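Local coordinates for putative hemin ABC transport system, membrane protein (Burkholderia cenocepacia J2315, PDB 5B57), which probably forms the membrane-spanning part of an ABC transporter that carries heme into the cell, at residues G122-A127 with D264-L269; L128-L133 with L271-A276; G137-S142 with V292-A297; G309-V314 with L340-A345. All coordinates share one frame; numbering follows the deposited sequence.

Interaction 1: G122-A127 with D264-L269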
# COMPACT_ATOMS: atom_id res chain seq x y z
N GLY A 122 -2.40 18.83 -6.71
CA GLY A 122 -2.29 17.79 -5.69
C GLY A 122 -3.65 17.23 -5.30
O GLY A 122 -3.84 16.01 -5.21
N ALA A 123 -4.62 18.13 -5.06
CA ALA A 123 -6.00 17.73 -4.84
C ALA A 123 -6.49 16.79 -5.93
O ALA A 123 -7.11 15.76 -5.64
CB ALA A 123 -6.88 18.97 -4.74
N ALA A 124 -6.19 17.11 -7.20
CA ALA A 124 -6.62 16.24 -8.28
C ALA A 124 -5.93 14.89 -8.21
O ALA A 124 -6.59 13.84 -8.24
CB ALA A 124 -6.36 16.91 -9.64
N MET A 125 -4.60 14.89 -8.08
CA MET A 125 -3.87 13.62 -8.06
C MET A 125 -4.25 12.76 -6.86
O MET A 125 -4.33 11.53 -6.98
CB MET A 125 -2.38 13.87 -8.08
CG MET A 125 -1.91 14.45 -9.39
SD MET A 125 -1.34 13.15 -10.47
CE MET A 125 -0.03 12.46 -9.47
N GLN A 126 -4.49 13.38 -5.70
CA GLN A 126 -4.86 12.59 -4.53
C GLN A 126 -6.24 11.98 -4.67
O GLN A 126 -6.50 10.87 -4.18
CB GLN A 126 -4.78 13.45 -3.28
CG GLN A 126 -3.36 13.65 -2.87
CD GLN A 126 -3.11 14.99 -2.22
OE1 GLN A 126 -3.76 15.34 -1.22
NE2 GLN A 126 -2.16 15.73 -2.76
N ALA A 127 -7.15 12.69 -5.34
CA ALA A 127 -8.40 12.06 -5.75
C ALA A 127 -8.13 10.94 -6.75
O ALA A 127 -8.46 9.78 -6.51
CB ALA A 127 -9.36 13.09 -6.35
N ASP A 264 -16.62 16.43 -10.73
CA ASP A 264 -17.65 15.47 -10.38
C ASP A 264 -17.17 14.04 -10.63
O ASP A 264 -17.30 13.17 -9.75
CB ASP A 264 -18.92 15.75 -11.18
CG ASP A 264 -19.59 17.06 -10.78
OD1 ASP A 264 -19.64 17.37 -9.57
OD2 ASP A 264 -20.06 17.77 -11.69
N ALA A 265 -16.58 13.80 -11.80
CA ALA A 265 -16.01 12.49 -12.10
C ALA A 265 -15.01 12.06 -11.03
O ALA A 265 -15.00 10.89 -10.61
CB ALA A 265 -15.36 12.51 -13.48
N LEU A 266 -14.18 12.99 -10.56
CA LEU A 266 -13.22 12.67 -9.50
C LEU A 266 -13.93 12.32 -8.20
O LEU A 266 -13.45 11.46 -7.46
CB LEU A 266 -12.25 13.83 -9.28
CG LEU A 266 -11.14 14.00 -10.32
CD1 LEU A 266 -10.47 15.36 -10.13
CD2 LEU A 266 -10.15 12.86 -10.22
N ASN A 267 -15.05 12.99 -7.91
CA ASN A 267 -15.76 12.65 -6.68
C ASN A 267 -16.30 11.24 -6.77
O ASN A 267 -16.22 10.49 -5.80
CB ASN A 267 -16.88 13.64 -6.40
CG ASN A 267 -16.40 14.82 -5.59
OD1 ASN A 267 -15.34 14.78 -4.96
ND2 ASN A 267 -17.18 15.91 -5.61
N ALA A 268 -16.82 10.86 -7.95
CA ALA A 268 -17.36 9.52 -8.13
C ALA A 268 -16.27 8.46 -8.09
O ALA A 268 -16.50 7.37 -7.57
CB ALA A 268 -18.15 9.44 -9.44
N LEU A 269 -15.08 8.79 -8.61
CA LEU A 269 -13.93 7.89 -8.58
C LEU A 269 -13.39 7.64 -7.17
O LEU A 269 -12.76 6.60 -6.93
CB LEU A 269 -12.84 8.47 -9.46
CG LEU A 269 -11.56 7.67 -9.54
CD1 LEU A 269 -11.88 6.31 -10.13
CD2 LEU A 269 -10.58 8.44 -10.41

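Interaction 2: L128-L133 with L271-A276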
# COMPACT_ATOMS: atom_id res chain seq x y z
N LEU A 128 -7.46 11.28 -7.85
CA LEU A 128 -7.17 10.29 -8.89
C LEU A 128 -6.58 9.00 -8.33
O LEU A 128 -6.97 7.90 -8.74
CB LEU A 128 -6.22 10.91 -9.92
CG LEU A 128 -5.87 9.95 -11.04
CD1 LEU A 128 -7.04 9.89 -11.94
CD2 LEU A 128 -4.69 10.47 -11.78
N PHE A 129 -5.65 9.09 -7.38
CA PHE A 129 -5.04 7.89 -6.80
C PHE A 129 -5.76 7.39 -5.57
O PHE A 129 -5.31 6.41 -4.97
CB PHE A 129 -3.57 8.11 -6.43
CG PHE A 129 -2.68 8.18 -7.61
CD1 PHE A 129 -2.13 7.03 -8.14
CD2 PHE A 129 -2.40 9.39 -8.21
CE1 PHE A 129 -1.31 7.08 -9.24
CE2 PHE A 129 -1.59 9.44 -9.33
CZ PHE A 129 -1.04 8.28 -9.84
N ARG A 130 -6.84 8.07 -5.16
CA ARG A 130 -7.57 7.64 -3.98
C ARG A 130 -6.62 7.49 -2.81
O ARG A 130 -6.63 6.51 -2.07
CB ARG A 130 -8.32 6.35 -4.26
CG ARG A 130 -9.73 6.56 -4.69
CD ARG A 130 -10.18 5.41 -5.50
NE ARG A 130 -9.35 5.30 -6.68
CZ ARG A 130 -8.63 4.21 -6.97
NH1 ARG A 130 -8.68 3.16 -6.15
NH2 ARG A 130 -7.88 4.19 -8.07
N ASN A 131 -5.76 8.45 -2.67
CA ASN A 131 -4.72 8.34 -1.69
C ASN A 131 -4.15 9.71 -1.40
O ASN A 131 -3.67 10.40 -2.32
CB ASN A 131 -3.63 7.40 -2.18
CG ASN A 131 -2.50 7.27 -1.21
OD1 ASN A 131 -2.59 7.69 -0.05
ND2 ASN A 131 -1.43 6.68 -1.66
N PRO A 132 -4.18 10.13 -0.14
CA PRO A 132 -3.69 11.48 0.21
C PRO A 132 -2.20 11.69 0.01
O PRO A 132 -1.74 12.82 0.09
CB PRO A 132 -4.06 11.57 1.69
CG PRO A 132 -4.01 10.14 2.14
CD PRO A 132 -4.68 9.41 1.03
N LEU A 133 -1.41 10.65 -0.22
CA LEU A 133 0.03 10.78 -0.43
C LEU A 133 0.44 10.91 -1.89
O LEU A 133 1.63 10.95 -2.16
CB LEU A 133 0.78 9.58 0.15
CG LEU A 133 1.02 9.51 1.65
CD1 LEU A 133 1.80 8.24 1.92
CD2 LEU A 133 1.77 10.74 2.11
N LEU A 271 -14.98 6.58 -4.90
CA LEU A 271 -15.87 5.57 -4.39
C LEU A 271 -15.37 4.17 -4.68
O LEU A 271 -15.87 3.20 -4.11
CB LEU A 271 -17.24 5.81 -5.04
CG LEU A 271 -18.54 5.56 -4.34
CD1 LEU A 271 -19.36 6.74 -4.65
CD2 LEU A 271 -19.16 4.40 -5.00
N GLY A 272 -14.35 4.09 -5.52
CA GLY A 272 -13.84 2.89 -6.14
C GLY A 272 -13.76 3.09 -7.63
O GLY A 272 -14.67 3.70 -8.23
N GLU A 273 -12.70 2.61 -8.27
CA GLU A 273 -12.62 2.72 -9.72
C GLU A 273 -13.77 1.97 -10.40
O GLU A 273 -14.47 2.52 -11.27
CB GLU A 273 -11.25 2.25 -10.21
CG GLU A 273 -11.18 2.06 -11.72
CD GLU A 273 -9.76 1.97 -12.25
OE1 GLU A 273 -8.84 2.55 -11.61
OE2 GLU A 273 -9.58 1.32 -13.30
N THR A 274 -14.03 0.71 -9.99
CA THR A 274 -15.10 -0.05 -10.63
C THR A 274 -16.46 0.53 -10.28
O THR A 274 -17.36 0.59 -11.13
CB THR A 274 -15.05 -1.53 -10.22
OG1 THR A 274 -13.97 -2.19 -10.90
CG2 THR A 274 -16.31 -2.21 -10.64
N GLU A 275 -16.63 0.96 -9.03
CA GLU A 275 -17.84 1.66 -8.63
C GLU A 275 -18.10 2.87 -9.53
O GLU A 275 -19.23 3.07 -10.01
CB GLU A 275 -17.72 2.11 -7.17
CG GLU A 275 -18.09 1.04 -6.17
CD GLU A 275 -16.90 0.22 -5.73
OE1 GLU A 275 -15.78 0.54 -6.17
OE2 GLU A 275 -17.08 -0.73 -4.95
N ALA A 276 -17.07 3.68 -9.78
CA ALA A 276 -17.26 4.86 -10.62
C ALA A 276 -17.59 4.47 -12.06
O ALA A 276 -18.44 5.11 -12.69
CB ALA A 276 -16.02 5.76 -10.56

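Interaction 3: G137-S142 with V292-A297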
# COMPACT_ATOMS: atom_id res chain seq x y z
N GLY A 137 4.21 15.43 -8.38
CA GLY A 137 5.45 15.09 -9.07
C GLY A 137 5.34 13.82 -9.88
O GLY A 137 5.68 13.81 -11.07
N LEU A 138 4.81 12.76 -9.26
CA LEU A 138 4.73 11.38 -9.75
C LEU A 138 4.41 11.21 -11.24
O LEU A 138 4.72 10.16 -11.83
CB LEU A 138 3.68 10.62 -8.95
CG LEU A 138 3.78 10.57 -7.44
CD1 LEU A 138 2.67 9.66 -6.94
CD2 LEU A 138 5.15 10.05 -7.03
N VAL A 139 3.74 12.20 -11.83
CA VAL A 139 3.39 12.15 -13.25
C VAL A 139 4.63 11.88 -14.09
O VAL A 139 4.61 11.06 -15.02
CB VAL A 139 2.70 13.45 -13.67
CG1 VAL A 139 2.29 13.39 -15.13
CG2 VAL A 139 1.49 13.72 -12.78
N GLY A 140 5.73 12.57 -13.79
CA GLY A 140 6.98 12.44 -14.49
C GLY A 140 7.60 13.80 -14.66
O GLY A 140 8.80 13.95 -14.87
N VAL A 141 6.77 14.83 -14.47
CA VAL A 141 7.06 16.14 -15.03
C VAL A 141 8.23 16.81 -14.31
O VAL A 141 9.07 17.45 -14.96
CB VAL A 141 5.78 17.00 -15.00
CG1 VAL A 141 5.28 17.16 -13.59
CG2 VAL A 141 6.03 18.32 -15.61
N SER A 142 8.32 16.67 -12.98
CA SER A 142 9.39 17.31 -12.22
C SER A 142 10.76 16.87 -12.72
O SER A 142 11.65 17.71 -12.93
CB SER A 142 9.27 16.98 -10.73
OG SER A 142 7.99 17.27 -10.22
N VAL A 292 -2.45 14.77 -18.04
CA VAL A 292 -2.05 15.84 -18.95
C VAL A 292 -2.34 17.21 -18.34
O VAL A 292 -1.55 18.14 -18.52
CB VAL A 292 -2.71 15.65 -20.34
CG1 VAL A 292 -4.15 15.57 -20.20
CG2 VAL A 292 -2.48 16.83 -21.19
N ALA A 293 -3.41 17.36 -17.56
CA ALA A 293 -3.62 18.68 -16.96
C ALA A 293 -2.61 18.95 -15.84
O ALA A 293 -2.07 20.06 -15.76
CB ALA A 293 -5.05 18.85 -16.45
N VAL A 294 -2.33 17.96 -14.99
CA VAL A 294 -1.29 18.14 -13.97
C VAL A 294 0.07 18.38 -14.61
O VAL A 294 0.83 19.24 -14.16
CB VAL A 294 -1.25 16.93 -13.02
CG1 VAL A 294 0.02 16.97 -12.19
CG2 VAL A 294 -2.49 16.92 -12.15
N ALA A 295 0.39 17.63 -15.67
CA ALA A 295 1.72 17.74 -16.28
C ALA A 295 1.93 19.14 -16.85
O ALA A 295 3.01 19.71 -16.74
CB ALA A 295 1.88 16.68 -17.36
N LEU A 296 0.86 19.71 -17.41
CA LEU A 296 0.90 21.03 -18.02
C LEU A 296 1.07 22.14 -16.99
O LEU A 296 1.85 23.08 -17.22
CB LEU A 296 -0.37 21.21 -18.85
CG LEU A 296 -0.55 22.57 -19.47
CD1 LEU A 296 0.59 22.80 -20.44
CD2 LEU A 296 -1.89 22.67 -20.15
N ALA A 297 0.36 22.07 -15.84
CA ALA A 297 0.51 23.11 -14.80
C ALA A 297 1.82 22.99 -14.01
O ALA A 297 2.55 23.98 -13.84
CB ALA A 297 -0.65 23.09 -13.84

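Interaction 4: G309-V314 with L340-A345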
# COMPACT_ATOMS: atom_id res chain seq x y z
N GLY A 309 7.99 21.20 -3.58
CA GLY A 309 8.44 21.25 -2.21
C GLY A 309 7.22 21.19 -1.26
O GLY A 309 6.85 22.21 -0.70
N PHE A 310 6.56 20.04 -1.13
CA PHE A 310 5.56 19.78 -0.07
C PHE A 310 4.21 20.49 -0.12
O PHE A 310 3.31 20.07 0.59
CB PHE A 310 6.14 20.09 1.33
CG PHE A 310 7.18 19.13 1.76
CD1 PHE A 310 6.81 17.96 2.43
CD2 PHE A 310 8.53 19.36 1.46
CE1 PHE A 310 7.77 17.04 2.80
CE2 PHE A 310 9.51 18.43 1.83
CZ PHE A 310 9.13 17.27 2.50
N ILE A 311 4.05 21.58 -0.89
CA ILE A 311 2.76 22.29 -0.84
C ILE A 311 1.64 21.39 -1.35
O ILE A 311 0.59 21.27 -0.71
CB ILE A 311 2.81 23.62 -1.62
CG1 ILE A 311 3.32 24.75 -0.74
CG2 ILE A 311 1.39 24.08 -2.05
CD1 ILE A 311 4.72 24.66 -0.51
N GLY A 312 1.83 20.76 -2.51
CA GLY A 312 0.79 19.93 -3.11
C GLY A 312 0.36 18.73 -2.26
O GLY A 312 -0.65 18.09 -2.60
N LEU A 313 1.12 18.39 -1.21
CA LEU A 313 0.69 17.41 -0.21
C LEU A 313 -0.06 18.10 0.92
O LEU A 313 -1.20 17.74 1.22
CB LEU A 313 1.90 16.65 0.32
CG LEU A 313 2.11 15.16 0.03
CD1 LEU A 313 2.24 14.86 -1.44
CD2 LEU A 313 3.36 14.67 0.74
N VAL A 314 0.56 19.12 1.52
CA VAL A 314 -0.00 19.82 2.68
C VAL A 314 -1.34 20.49 2.35
O VAL A 314 -2.34 20.29 3.04
CB VAL A 314 1.00 20.86 3.22
CG1 VAL A 314 0.34 21.74 4.27
CG2 VAL A 314 2.24 20.18 3.77
N LEU A 340 -1.76 30.74 -0.38
CA LEU A 340 -1.51 31.37 0.92
C LEU A 340 -0.24 30.82 1.58
O LEU A 340 0.58 31.59 2.10
CB LEU A 340 -2.72 31.21 1.83
CG LEU A 340 -2.52 31.94 3.16
CD1 LEU A 340 -2.25 33.44 2.93
CD2 LEU A 340 -3.71 31.74 4.04
N LEU A 341 -0.03 29.51 1.55
CA LEU A 341 1.14 28.95 2.22
C LEU A 341 2.45 29.29 1.48
O LEU A 341 3.45 29.62 2.12
CB LEU A 341 0.97 27.43 2.39
CG LEU A 341 -0.11 26.97 3.38
CD1 LEU A 341 -0.52 25.55 3.08
CD2 LEU A 341 0.37 27.08 4.82
N THR A 342 2.47 29.18 0.15
CA THR A 342 3.69 29.46 -0.61
C THR A 342 4.16 30.89 -0.39
O THR A 342 5.35 31.15 -0.18
CB THR A 342 3.43 29.25 -2.09
OG1 THR A 342 2.93 27.93 -2.29
CG2 THR A 342 4.70 29.45 -2.89
N LEU A 343 3.23 31.83 -0.51
CA LEU A 343 3.52 33.23 -0.27
C LEU A 343 4.03 33.46 1.15
O LEU A 343 5.02 34.16 1.37
CB LEU A 343 2.24 34.00 -0.56
CG LEU A 343 2.10 35.49 -0.46
CD1 LEU A 343 2.98 36.17 -1.49
CD2 LEU A 343 0.64 35.71 -0.76
N ALA A 344 3.36 32.87 2.15
CA ALA A 344 3.87 32.92 3.51
C ALA A 344 5.30 32.40 3.59
O ALA A 344 6.13 32.94 4.35
CB ALA A 344 2.95 32.12 4.44
N ALA A 345 5.61 31.36 2.79
CA ALA A 345 6.96 30.79 2.76
C ALA A 345 7.97 31.71 2.07
O ALA A 345 9.14 31.73 2.49
CB ALA A 345 6.95 29.44 2.06

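Interaction 1: G122-A127 with D264-L269
The flat group that takes part in this contact is the peptide carbonyl of A124, whose O lies 4.2 Å from the L266 methyl CD2, the methyl coming obliquely to the C=O bond; the amide planes of Q126 and N267 are turned to partners elsewhere. L266 does nearly all the work from its side. With chi1 at -76° its CG stands beside the backbone N, and the isobutyl fork reaches across to two alanines one helical turn apart. CD2 lies 4.0 Å from A127 CB, while CD1 comes more loosely, at 4.4 Å, to A124 CB. Because A127 carries just a methyl, the backbones can draw close, with 6.1 Å between the CA atoms of A127 and L266. This packs the short helix 263-269 against the last turns of helix 94-128. The far side of helix 263-269 packs on another protein of the assembly, consistent with the coupling helices that contact the ATPase subunits in related ABC importers. Polar groups nearby are served separately: A127 O accepts from Q270 NE2, and the N267 amide bonds to D326 and Q327. Apart from the A124 carbonyl oxygen the contact is methyl against methyl, so it rests on shape and burial.

Interaction 2: L128-L133 with L271-A276
E273 OE1 has two cations near it: it forms a salt bridge with K287 NZ, and R130 NH2 stands 4.0 Å from it, too far and too badly oriented for a second one. The contact joins two helix ends. R130 closes helix 94-128 in a Schellman motif, with positive phi and a probable bond from N131 N back to Q126 O. G272, also with positive phi, leaves helix 263-269 and is the N-cap of helix 273-278, where A276 N bonds to G272 O at 2.9 Å. The R130 chain bends at chi3 (-61°), and its CD passes 4.4 Å from G272 N. Beyond it the guanidinium has E273 CB over one face, and its plane stands 85° from that of the E273 carboxylate. OE1 also lies well out of the guanidinium plane, so no N-H points at it. K287, which forms the salt bridge, is the firmer partner; R130 probably adds only long-range electrostatic attraction. This is a surface contact, and R130 and E275 also pack on another protein of the assembly. Further along the same loop N131 forms an Asx turn: its OD1 accepts from L133 N at 3.2 Å, the donor sitting above the amide plane.

Interaction 3: G137-S142 with V292-A297
V139 holds CG1 trans to its own N (chi1 -178°), which spreads its two methyls over neighbouring residues of helix 283-305. CG2 comes to V294 CG1 at 3.6 Å, the two isopropyl groups crossing at a slant, and CG1 reaches A295 CB at 4.0 Å. V141 adopts a different rotamer, chi1 59°, in which CG1 is wedged between N and the carbonyl carbon while CG2 swings out to the helix, 3.5 Å from A295 O. The small A295 residue lets the chains approach, its CA lying 5.7 Å from that of V141. V139 is poorly ordered, so the exact placing of its methyls deserves some caution.

Here the start of helix 141-154, with G140 as its N-cap, and the turn before it lie against the middle of helix 283-305. Other helices complete the packing: M125 of helix 94-128 touches both V139 and V294, and A181 of helix 168-188 meets both V139 and V141. The result is a junction of several helices in the interior of the bundle. Between these segments the contact has methyl groups and one backbone carbonyl but no hydrogen bond, so the fit rests on the interlocking of branched valine methyls with the small A295.

Interaction 4: G309-V314 with L340-A345
I311 lays its CG1 against the hydroxyl of T342, 3.6 Å from OG1, with the end methyl CD1 a little farther from the same oxygen at 4.1 Å. The setting is a helix-helix contact within the transmembrane bundle: the first turn of helix 311-323, with F310 at its N-cap, packs on the middle of helix 327-352, the next helix in the chain. The two side chains cross at about a right angle. T342 keeps its OG1 beside its own backbone N (chi1 -55°), and there the hydroxyl is hydrogen-bonded to G338 O one turn earlier in the same helix. What it offers I311 is therefore a polar atom already bonded, so the apolar neighbour probably costs little.

One turn on, V314 repeats the approach with L341. Its CG1 meets the L341 methyl CD1 at 4.1 Å, again with the side chains roughly perpendicular, and this pair is plain apolar packing. The backbones stand moderately apart, the CA atoms of I311 and T342 being 7.2 Å from each other. Helix 94-128 also packs here, F118 touching I311 and V114 touching T342, while V314 also packs on F371 of helix 360-378. F310 faces the second subunit, another copy of this protein, and packs on A208 there. At the helix start F310 O accepts two backbone bonds, from V314 N at 3.1 Å and from L313 N at 3.3 Å.

Following the chain, helix 94-128 ends in 122-127 and runs directly into 128-133; both find their partners some 140 residues later, in the neighbouring short helices 263-269 and 273-278. Interactions 1 and 2 thus cross in sequence, and they touch in space. Interaction 3, from 137-142 to 292-297, closes a similarly long loop and crosses both of them, with M125 of interaction 1 reaching V139 and V294. Interaction 4 follows in series and closes a short excursion between successive helices. Q126 NE2 bridges interactions 1 and 4 by a probable hydrogen bond to G312 O. Helix 94-128 and the loop after it are thereby tied to the C-terminal half.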